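Local coordinates for cellulosomal scaffoldin (Bacteroides cellulosolvens, PDB 1TYJ), which probably binds dockerin modules through its type-II cohesin domain, and so takes part in assembling the bacterium's cellulose-degrading cellulosome, at residues V14-L20 with K112-I118; Y55-M60 with D75-L81; F71-M76 with F88-N94. One frame throughout, in Å; residues are numbered along the deposited sequence.

Interaction 1 (V14-L20 with K112-I118); sequences VGDKVTL and KVTFKVI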
loop_
_atom_site.group_PDB
_atom_site.type_symbol
_atom_site.label_atom_id
_atom_site.label_comp_id
_atom_site.label_asym_id
_atom_site.label_seq_id
_atom_site.Cartn_x
_atom_site.Cartn_y
_atom_site.Cartn_z
ATOM N N VAL A 14 5.100 -3.906 22.458
ATOM C CA VAL A 14 5.862 -2.720 22.117
ATOM C C VAL A 14 7.231 -3.172 21.613
ATOM O O VAL A 14 7.858 -4.054 22.192
ATOM C CB VAL A 14 6.006 -1.751 23.307
ATOM C CG1 VAL A 14 6.944 -0.605 22.918
ATOM C CG2 VAL A 14 4.666 -1.190 23.645
ATOM N N GLY A 15 7.641 -2.576 20.496
ATOM C CA GLY A 15 8.910 -2.870 19.850
ATOM C C GLY A 15 8.755 -3.890 18.752
ATOM O O GLY A 15 9.663 -4.052 17.936
ATOM N N ASP A 16 7.631 -4.604 18.703
ATOM C CA ASP A 16 7.458 -5.595 17.631
ATOM C C ASP A 16 7.217 -4.883 16.309
ATOM O O ASP A 16 6.762 -3.721 16.288
ATOM C CB ASP A 16 6.234 -6.492 17.923
ATOM C CG ASP A 16 6.515 -7.553 18.992
ATOM O OD1 ASP A 16 7.689 -7.688 19.420
ATOM O OD2 ASP A 16 5.548 -8.258 19.388
ATOM N N LYS A 17 7.465 -5.604 15.210
ATOM C CA LYS A 17 7.195 -5.067 13.875
ATOM C C LYS A 17 5.991 -5.845 13.341
ATOM O O LYS A 17 5.875 -7.079 13.563
ATOM C CB LYS A 17 8.352 -5.345 12.922
ATOM C CG LYS A 17 9.724 -4.921 13.385
ATOM C CD LYS A 17 9.946 -3.465 13.300
ATOM C CE LYS A 17 11.323 -3.113 13.925
ATOM N NZ LYS A 17 12.520 -3.800 13.320
ATOM N N VAL A 18 5.099 -5.148 12.651
ATOM C CA VAL A 18 3.954 -5.798 12.030
ATOM C C VAL A 18 3.862 -5.271 10.606
ATOM O O VAL A 18 4.042 -4.069 10.387
ATOM C CB VAL A 18 2.631 -5.500 12.853
ATOM C CG1 VAL A 18 2.448 -3.995 13.200
ATOM C CG2 VAL A 18 1.399 -6.073 12.117
ATOM N N THR A 19 3.642 -6.182 9.656
ATOM C CA THR A 19 3.646 -5.808 8.241
ATOM C C THR A 19 2.265 -5.935 7.597
ATOM O O THR A 19 1.599 -6.975 7.743
ATOM C CB THR A 19 4.699 -6.629 7.505
ATOM O OG1 THR A 19 5.976 -6.363 8.101
ATOM C CG2 THR A 19 4.752 -6.310 5.993
ATOM N N LEU A 20 1.841 -4.860 6.931
ATOM C CA LEU A 20 0.666 -4.869 6.074
ATOM C C LEU A 20 1.131 -5.190 4.649
ATOM O O LEU A 20 1.828 -4.380 4.023
ATOM C CB LEU A 20 0.040 -3.472 6.086
ATOM C CG LEU A 20 -1.317 -3.321 5.358
ATOM C CD1 LEU A 20 -2.408 -4.087 6.146
ATOM C CD2 LEU A 20 -1.716 -1.849 5.187
ATOM N N LYS A 112 4.446 -3.573 0.558
ATOM C CA LYS A 112 4.309 -3.936 1.966
ATOM C C LYS A 112 4.769 -2.780 2.814
ATOM O O LYS A 112 5.776 -2.159 2.521
ATOM C CB LYS A 112 5.134 -5.155 2.344
ATOM C CG LYS A 112 5.007 -6.328 1.358
ATOM C CD LYS A 112 5.911 -7.452 1.758
ATOM C CE LYS A 112 5.848 -8.528 0.704
ATOM N NZ LYS A 112 6.832 -9.624 0.991
ATOM N N VAL A 113 4.058 -2.541 3.907
ATOM C CA VAL A 113 4.449 -1.489 4.832
ATOM C C VAL A 113 4.577 -2.116 6.199
ATOM O O VAL A 113 3.627 -2.706 6.718
ATOM C CB VAL A 113 3.397 -0.384 4.902
ATOM C CG1 VAL A 113 3.767 0.689 5.933
ATOM C CG2 VAL A 113 3.185 0.259 3.550
ATOM N N THR A 114 5.768 -2.024 6.773
ATOM C CA THR A 114 6.004 -2.504 8.134
ATOM C C THR A 114 5.931 -1.315 9.076
ATOM O O THR A 114 6.418 -0.212 8.751
ATOM C CB THR A 114 7.412 -3.171 8.222
ATOM O OG1 THR A 114 7.470 -4.275 7.303
ATOM C CG2 THR A 114 7.740 -3.695 9.628
ATOM N N PHE A 115 5.336 -1.557 10.255
ATOM C CA PHE A 115 5.250 -0.589 11.335
ATOM C C PHE A 115 5.907 -1.165 12.587
ATOM O O PHE A 115 5.779 -2.371 12.853
ATOM C CB PHE A 115 3.786 -0.328 11.693
ATOM C CG PHE A 115 2.957 0.223 10.573
ATOM C CD1 PHE A 115 2.280 -0.622 9.692
ATOM C CD2 PHE A 115 2.782 1.605 10.440
ATOM C CE1 PHE A 115 1.463 -0.085 8.658
ATOM C CE2 PHE A 115 1.992 2.127 9.421
ATOM C CZ PHE A 115 1.324 1.283 8.546
ATOM N N LYS A 116 6.635 -0.329 13.325
ATOM C CA LYS A 116 7.095 -0.701 14.657
ATOM C C LYS A 116 6.031 -0.232 15.635
ATOM O O LYS A 116 5.518 0.888 15.536
ATOM C CB LYS A 116 8.485 -0.105 14.981
ATOM C CG LYS A 116 8.941 -0.341 16.433
ATOM C CD LYS A 116 10.211 0.430 16.797
ATOM C CE LYS A 116 11.441 -0.192 16.172
ATOM N NZ LYS A 116 12.704 0.429 16.739
ATOM N N VAL A 117 5.696 -1.101 16.576
ATOM C CA VAL A 117 4.733 -0.744 17.624
ATOM C C VAL A 117 5.454 0.060 18.698
ATOM O O VAL A 117 6.424 -0.429 19.291
ATOM C CB VAL A 117 4.106 -2.012 18.229
ATOM C CG1 VAL A 117 3.159 -1.624 19.354
ATOM C CG2 VAL A 117 3.429 -2.840 17.109
ATOM N N ILE A 118 4.975 1.282 18.915
ATOM C CA ILE A 118 5.632 2.238 19.845
ATOM C C ILE A 118 4.881 2.538 21.144
ATOM O O ILE A 118 5.411 3.236 22.003
ATOM C CB ILE A 118 6.034 3.559 19.146
ATOM C CG1 ILE A 118 4.794 4.274 18.592
ATOM C CG2 ILE A 118 7.052 3.244 18.051
ATOM C CD1 ILE A 118 4.966 5.775 18.374
#

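Interaction 2 (Y55-M60 with D75-L81); sequences YTDSTM and DMSKHNL. With MOH (methanol), chain G.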
loop_
_atom_site.group_PDB
_atom_site.type_symbol
_atom_site.label_atom_id
_atom_site.label_comp_id
_atom_site.label_asym_id
_atom_site.label_seq_id
_atom_site.Cartn_x
_atom_site.Cartn_y
_atom_site.Cartn_z
ATOM N N TYR A 55 10.845 5.265 8.734
ATOM C CA TYR A 55 10.643 6.045 7.520
ATOM C C TYR A 55 10.864 7.508 7.780
ATOM O O TYR A 55 10.500 8.030 8.882
ATOM C CB TYR A 55 9.177 5.987 7.064
ATOM C CG TYR A 55 8.709 4.755 6.315
ATOM C CD1 TYR A 55 9.293 3.505 6.492
ATOM C CD2 TYR A 55 7.581 4.840 5.470
ATOM C CE1 TYR A 55 8.799 2.365 5.815
ATOM C CE2 TYR A 55 7.096 3.724 4.807
ATOM C CZ TYR A 55 7.704 2.488 4.979
ATOM O OH TYR A 55 7.191 1.400 4.337
ATOM N N THR A 56 11.332 8.206 6.741
ATOM C CA THR A 56 11.108 9.644 6.646
ATOM C C THR A 56 9.960 9.878 5.661
ATOM O O THR A 56 9.408 8.920 5.098
ATOM C CB THR A 56 12.360 10.373 6.111
ATOM O OG1 THR A 56 12.590 9.970 4.751
ATOM C CG2 THR A 56 13.587 10.040 7.003
ATOM N N ASP A 57 9.632 11.140 5.415
ATOM C CA ASP A 57 8.574 11.474 4.489
ATOM C C ASP A 57 8.869 11.058 3.043
ATOM O O ASP A 57 7.958 11.097 2.212
ATOM C CB ASP A 57 8.247 12.980 4.529
ATOM C CG ASP A 57 7.304 13.362 5.675
ATOM O OD1 ASP A 57 6.578 12.467 6.169
ATOM O OD2 ASP A 57 7.253 14.565 6.037
ATOM N N SER A 58 10.099 10.643 2.710
ATOM C CA SER A 58 10.381 10.259 1.326
ATOM C C SER A 58 10.552 8.732 1.132
ATOM O O SER A 58 10.772 8.279 0.020
ATOM C CB SER A 58 11.680 10.964 0.858
ATOM O OG SER A 58 12.765 10.616 1.707
ATOM N N THR A 59 10.436 7.953 2.217
ATOM C CA THR A 59 10.770 6.519 2.168
ATOM C C THR A 59 9.767 5.711 1.351
ATOM O O THR A 59 8.574 5.721 1.648
ATOM C CB THR A 59 10.846 5.942 3.594
ATOM O OG1 THR A 59 11.816 6.684 4.350
ATOM C CG2 THR A 59 11.290 4.477 3.514
ATOM N N MET A 60 10.248 4.967 0.357
ATOM C CA MET A 60 9.367 4.084 -0.393
ATOM C C MET A 60 9.122 2.792 0.404
ATOM O O MET A 60 10.087 2.168 0.894
ATOM C CB MET A 60 10.009 3.692 -1.726
ATOM C CG MET A 60 9.071 2.949 -2.653
ATOM S SD MET A 60 7.706 3.997 -3.242
ATOM C CE MET A 60 6.645 2.727 -3.996
ATOM N N ASP A 75 8.623 4.944 -9.097
ATOM C CA ASP A 75 8.091 4.992 -7.730
ATOM C C ASP A 75 7.840 6.457 -7.342
ATOM O O ASP A 75 8.510 7.366 -7.841
ATOM C CB ASP A 75 9.140 4.489 -6.712
ATOM C CG ASP A 75 9.369 3.004 -6.754
ATOM O OD1 ASP A 75 8.581 2.271 -7.373
ATOM O OD2 ASP A 75 10.375 2.581 -6.152
ATOM N N MET A 76 6.893 6.669 -6.429
ATOM C CA MET A 76 6.619 7.967 -5.807
ATOM C C MET A 76 6.384 7.681 -4.344
ATOM O O MET A 76 5.697 6.730 -4.021
ATOM C CB MET A 76 5.360 8.624 -6.453
ATOM C CG MET A 76 4.079 8.600 -5.612
ATOM S SD MET A 76 4.049 9.822 -4.229
ATOM C CE MET A 76 2.268 9.927 -4.132
ATOM N N SER A 77 6.971 8.485 -3.456
ATOM C CA SER A 77 6.714 8.363 -2.004
ATOM C C SER A 77 6.907 9.723 -1.373
ATOM O O SER A 77 8.012 10.276 -1.413
ATOM C CB SER A 77 7.572 7.265 -1.318
ATOM O OG SER A 77 8.966 7.301 -1.708
ATOM N N LYS A 78 5.818 10.259 -0.838
ATOM C CA LYS A 78 5.797 11.627 -0.341
ATOM C C LYS A 78 4.713 11.699 0.736
ATOM O O LYS A 78 3.526 12.002 0.471
ATOM C CB LYS A 78 5.589 12.606 -1.508
ATOM C CG LYS A 78 5.786 14.124 -1.183
ATOM C CD LYS A 78 5.425 14.945 -2.447
ATOM C CE LYS A 78 5.913 16.383 -2.451
ATOM N NZ LYS A 78 7.417 16.599 -2.505
ATOM N N HIS A 79 5.159 11.388 1.952
ATOM C CA HIS A 79 4.270 11.204 3.122
ATOM C C HIS A 79 4.069 12.486 3.920
ATOM O O HIS A 79 4.698 13.521 3.671
ATOM C CB HIS A 79 4.857 10.123 4.025
ATOM C CG HIS A 79 5.259 8.883 3.271
ATOM N ND1 HIS A 79 6.505 8.287 3.380
ATOM C CD2 HIS A 79 4.548 8.120 2.393
ATOM C CE1 HIS A 79 6.538 7.205 2.609
ATOM N NE2 HIS A 79 5.377 7.104 1.978
ATOM N N ASN A 80 3.173 12.381 4.895
ATOM C CA ASN A 80 3.128 13.356 5.959
ATOM C C ASN A 80 3.062 12.594 7.267
ATOM O O ASN A 80 1.981 12.376 7.827
ATOM C CB ASN A 80 1.961 14.312 5.773
ATOM C CG ASN A 80 2.001 15.440 6.764
ATOM O OD1 ASN A 80 2.751 15.405 7.733
ATOM N ND2 ASN A 80 1.162 16.435 6.554
ATOM N N LEU A 81 4.219 12.106 7.728
ATOM C CA LEU A 81 4.216 11.227 8.886
ATOM C C LEU A 81 3.729 11.939 10.139
ATOM O O LEU A 81 3.193 11.293 11.045
ATOM C CB LEU A 81 5.583 10.609 9.156
ATOM C CG LEU A 81 6.198 9.856 7.962
ATOM C CD1 LEU A 81 7.646 9.522 8.233
ATOM C CD2 LEU A 81 5.382 8.612 7.608
HETATM C C MOH G . 14.267 5.327 0.060
HETATM O O MOH G . 12.962 5.394 -0.615
#

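Interaction 3 (F71-M76 with F88-N94); sequences FNATDM and FGRLYMN. With EDO (1,2-ethanediol), chain E.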
loop_
_atom_site.group_PDB
_atom_site.type_symbol
_atom_site.label_atom_id
_atom_site.label_comp_id
_atom_site.label_asym_id
_atom_site.label_seq_id
_atom_site.Cartn_x
_atom_site.Cartn_y
_atom_site.Cartn_z
ATOM N N PHE A 71 9.686 -2.750 -17.462
ATOM C CA PHE A 71 8.904 -1.839 -18.298
ATOM C C PHE A 71 8.993 -0.407 -17.756
ATOM O O PHE A 71 7.999 0.337 -17.755
ATOM C CB PHE A 71 7.442 -2.314 -18.438
ATOM C CG PHE A 71 7.307 -3.823 -18.664
ATOM C CD1 PHE A 71 6.605 -4.608 -17.759
ATOM C CD2 PHE A 71 7.885 -4.423 -19.760
ATOM C CE1 PHE A 71 6.505 -5.996 -17.946
ATOM C CE2 PHE A 71 7.788 -5.813 -19.967
ATOM C CZ PHE A 71 7.117 -6.591 -19.058
ATOM N N ASN A 72 10.183 -0.043 -17.290
ATOM C CA ASN A 72 10.480 1.300 -16.798
ATOM C C ASN A 72 9.530 1.699 -15.677
ATOM O O ASN A 72 8.797 2.674 -15.785
ATOM C CB ASN A 72 10.461 2.318 -17.952
ATOM C CG ASN A 72 11.533 2.025 -18.994
ATOM O OD1 ASN A 72 11.251 1.455 -20.048
ATOM N ND2 ASN A 72 12.761 2.385 -18.688
ATOM N N ALA A 73 9.517 0.911 -14.608
ATOM C CA ALA A 73 8.678 1.246 -13.426
ATOM C C ALA A 73 9.225 2.491 -12.760
ATOM O O ALA A 73 10.464 2.776 -12.804
ATOM C CB ALA A 73 8.625 0.092 -12.445
ATOM N N THR A 74 8.310 3.285 -12.212
ATOM C CA THR A 74 8.718 4.485 -11.490
ATOM C C THR A 74 7.950 4.513 -10.157
ATOM O O THR A 74 6.796 4.151 -10.125
ATOM C CB THR A 74 8.499 5.735 -12.349
ATOM O OG1 THR A 74 9.117 6.850 -11.707
ATOM C CG2 THR A 74 7.019 6.043 -12.535
ATOM N N ASP A 75 8.623 4.944 -9.097
ATOM C CA ASP A 75 8.091 4.992 -7.730
ATOM C C ASP A 75 7.840 6.457 -7.342
ATOM O O ASP A 75 8.510 7.366 -7.841
ATOM C CB ASP A 75 9.140 4.489 -6.712
ATOM C CG ASP A 75 9.369 3.004 -6.754
ATOM O OD1 ASP A 75 8.581 2.271 -7.373
ATOM O OD2 ASP A 75 10.375 2.581 -6.152
ATOM N N MET A 76 6.893 6.669 -6.429
ATOM C CA MET A 76 6.619 7.967 -5.807
ATOM C C MET A 76 6.384 7.681 -4.344
ATOM O O MET A 76 5.697 6.730 -4.021
ATOM C CB MET A 76 5.360 8.624 -6.453
ATOM C CG MET A 76 4.079 8.600 -5.612
ATOM S SD MET A 76 4.049 9.822 -4.229
ATOM C CE MET A 76 2.268 9.927 -4.132
ATOM N N PHE A 88 2.015 6.973 -1.584
ATOM C CA PHE A 88 3.058 6.430 -2.443
ATOM C C PHE A 88 2.433 5.681 -3.594
ATOM O O PHE A 88 1.230 5.370 -3.595
ATOM C CB PHE A 88 3.979 5.474 -1.627
ATOM C CG PHE A 88 3.227 4.312 -0.969
ATOM C CD1 PHE A 88 3.178 3.045 -1.605
ATOM C CD2 PHE A 88 2.579 4.485 0.268
ATOM C CE1 PHE A 88 2.502 1.970 -1.019
ATOM C CE2 PHE A 88 1.873 3.427 0.853
ATOM C CZ PHE A 88 1.837 2.166 0.227
ATOM N N GLY A 89 3.249 5.351 -4.579
ATOM C CA GLY A 89 2.696 4.648 -5.728
ATOM C C GLY A 89 3.834 4.090 -6.557
ATOM O O GLY A 89 5.011 4.464 -6.375
ATOM N N ARG A 90 3.465 3.232 -7.507
ATOM C CA ARG A 90 4.423 2.670 -8.443
ATOM C C ARG A 90 3.688 2.333 -9.725
ATOM O O ARG A 90 2.540 1.870 -9.693
ATOM C CB ARG A 90 5.087 1.415 -7.858
ATOM C CG ARG A 90 6.109 0.748 -8.823
ATOM C CD ARG A 90 6.894 -0.321 -8.045
ATOM N NE ARG A 90 7.721 -1.150 -8.923
ATOM C CZ ARG A 90 9.020 -0.919 -9.155
ATOM N NH1 ARG A 90 9.640 0.131 -8.592
ATOM N NH2 ARG A 90 9.714 -1.754 -9.942
ATOM N N LEU A 91 4.316 2.620 -10.848
ATOM C CA LEU A 91 3.666 2.348 -12.144
ATOM C C LEU A 91 4.673 2.026 -13.229
ATOM O O LEU A 91 5.828 2.440 -13.166
ATOM C CB LEU A 91 2.783 3.511 -12.558
ATOM C CG LEU A 91 3.487 4.832 -12.745
ATOM C CD1 LEU A 91 4.028 5.054 -14.148
ATOM C CD2 LEU A 91 2.477 5.940 -12.388
ATOM N N TYR A 92 4.215 1.266 -14.218
ATOM C CA TYR A 92 5.048 1.018 -15.364
ATOM C C TYR A 92 4.900 2.197 -16.310
ATOM O O TYR A 92 3.772 2.539 -16.710
ATOM C CB TYR A 92 4.548 -0.214 -16.074
ATOM C CG TYR A 92 4.849 -1.552 -15.460
ATOM C CD1 TYR A 92 3.879 -2.545 -15.460
ATOM C CD2 TYR A 92 6.107 -1.824 -14.894
ATOM C CE1 TYR A 92 4.173 -3.848 -14.957
ATOM C CE2 TYR A 92 6.415 -3.127 -14.372
ATOM C CZ TYR A 92 5.409 -4.107 -14.402
ATOM O OH TYR A 92 5.614 -5.378 -13.934
ATOM N N MET A 93 6.017 2.806 -16.697
ATOM C CA MET A 93 5.926 3.939 -17.672
ATOM C C MET A 93 5.908 3.424 -19.121
ATOM O O MET A 93 5.261 4.019 -19.990
ATOM C CB MET A 93 7.065 4.933 -17.474
ATOM C CG MET A 93 7.057 5.617 -16.121
ATOM S SD MET A 93 8.302 6.951 -16.009
ATOM C CE MET A 93 9.768 5.956 -15.950
ATOM N N ASN A 94 6.633 2.330 -19.379
ATOM C CA ASN A 94 6.728 1.794 -20.735
ATOM C C ASN A 94 5.576 0.804 -20.944
ATOM O O ASN A 94 5.743 -0.405 -20.911
ATOM C CB ASN A 94 8.086 1.153 -20.986
ATOM C CG ASN A 94 8.351 0.956 -22.467
ATOM O OD1 ASN A 94 7.415 0.826 -23.268
ATOM N ND2 ASN A 94 9.621 0.987 -22.842
HETATM C C1 EDO E . 13.465 -1.326 -15.692
HETATM O O1 EDO E . 12.818 -1.354 -16.955
HETATM C C2 EDO E . 12.663 -0.456 -14.757
HETATM O O2 EDO E . 11.521 -1.142 -14.207
#

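Interaction 1 (V14-L20 with K112-I118)
K17-L20 runs antiparallel to K112-V117, V18 with F115 and L20 with V113 forming the hydrogen-bonded pairs, and the contact extends back before K17, where G15 N donates to V117 O (2.7 Å) and V117 N to D16 O (2.8 Å). G15 has a positive phi of 95°, at which a side chain would press on the carbonyl oxygen of V14. On the face bearing K17, T19, T114 and K116, the two threonines join hydroxyls, T19 OG1 to T114 OG1 at 2.7 Å; each oxygen stands beside its own backbone N (chi1 -59° and -60°), which brings both into the seam between the strands. Replacing T19 by a valine would probably leave T114 OG1 without this hydroxyl mate, with a methyl group pressed against it instead. K17, bent at chi2 and chi4, brings CE to 3.7 Å from K116 CE, while K17 NZ and K116 NZ stay 5.4 Å apart; K116 also makes a cation-pi contact with W47. The seam belongs to one sheet of the cohesin beta sandwich, and the face bearing V18, L20, V113 and F115 turns inward, three of these side chains meeting L128 of the other sheet. There V18 CG1 packs 4.2 Å from both F115 CB and V117 CG2. V18 O and L20 CB lie at the edge of the F115 ring, and L20 CB is 4.5 Å from F115 CE1.

Interaction 2 (Y55-M60 with D75-L81)
The H79 and Y55 rings lie nearly parallel, planes at 27°, but are slid apart (centroids 5.8 Å) and barely overlap; H79 CE1 comes to 3.9 Å from Y55 CD2. One face of the Y55 ring carries T59 CG2, 3.7 Å above the plane and offset toward the rim. T56 O lies at the edge of the H79 ring, in plane, and takes a weak hydrogen bond from H79 ND1 (3.4 Å). T56-T59 is a type I beta turn closed by T59 N to T56 O, so the imidazole is tied, weakly, to the same carbonyl that closes the turn. Two further bonds hold D57 to the second segment: H79 N reaches D57 O almost straight (2.8 Å, 176°) on a lone pair, and L81 N takes the syn lone pair of D57 OD1 (2.9 Å). L81 CD1 packs against the start of the turn, near Y55 O and 4.0 Å from Y55 CB. S77 OG, held between its backbone N and carbonyl carbon (chi1 46°), donates to S58 O at 2.7 Å from above the carbonyl plane. M60, bent at chi2, crosses D75 at about a right angle, its SD beside M76 O; its backbone N binds a methanol. The D75 carboxylate has its polar partners in R90 and Y63. The turn thus lies against the end of strand 73-77, with Y55 and L81 reaching P46 of strand 44-48 and, with H79, L86 of strand 85-92.

Interaction 3 (F71-M76 with F88-N94)
F71 sets the edge of its ring against the face of Y92 in a T-shaped stack, planes at 81° and centroids 5.0 Å apart, with F71 CD1 3.5 Å above the centre of the Y92 ring; F71 CB adds a CH-pi contact. The Y92 hydroxyl is held by E105 and the backbone of G69. Farther along the same face, R90 extends from CG to NE with CG anti to the backbone N (chi1 179°), bringing the guanidinium beside D75. One N-H makes the salt bridge, R90 NH1 to D75 OD1 at 2.7 Å, from the syn side but out of the carboxylate plane, the two flat groups turned 54° apart. A73 CB sits over one face of that guanidinium, toward its rim, 3.3 Å from R90 NH2, while Y63 makes a cation-pi contact with R90. On the reverse face T74 CG2 packs against L91 CD1 (3.5 Å) and M93 CG (3.6 Å). At the open end of this beta hairpin, N94 ND2 donates to N72 OD1 (3.3 Å) with the amides nearly coplanar, and N72 N and A73 N bind an ethanediol, probably from the crystallisation liquor. N94 also N-caps helix 95-100, its OD1 accepting A97 N. Strand 85-92 also pairs with strand 30-38, through F88, R90 and Y92, and F88 reaches across the sandwich to A111 and V113 of strand 108-117.

Interactions 1 and 3 are antiparallel strand pairings, partly buried, one in each sheet of the sandwich and on opposite sides of the chain's centre; they meet where V113 packs on F88. Interaction 2 is a surface contact, with more exposed residues, and joins a loop to the end of strand 73-77, the strand it shares with interaction 3 through D75 and M76. Its turn is held by one backbone bond and a few side-chain-to-backbone bonds in place of regular pairing. Interaction 1 combines a wholly apolar inner face with hydroxyls and lysines outside, whereas interaction 3 adds a salt bridge and an aromatic stack. M60 also packs on F88 and G89, and Y55 on V113.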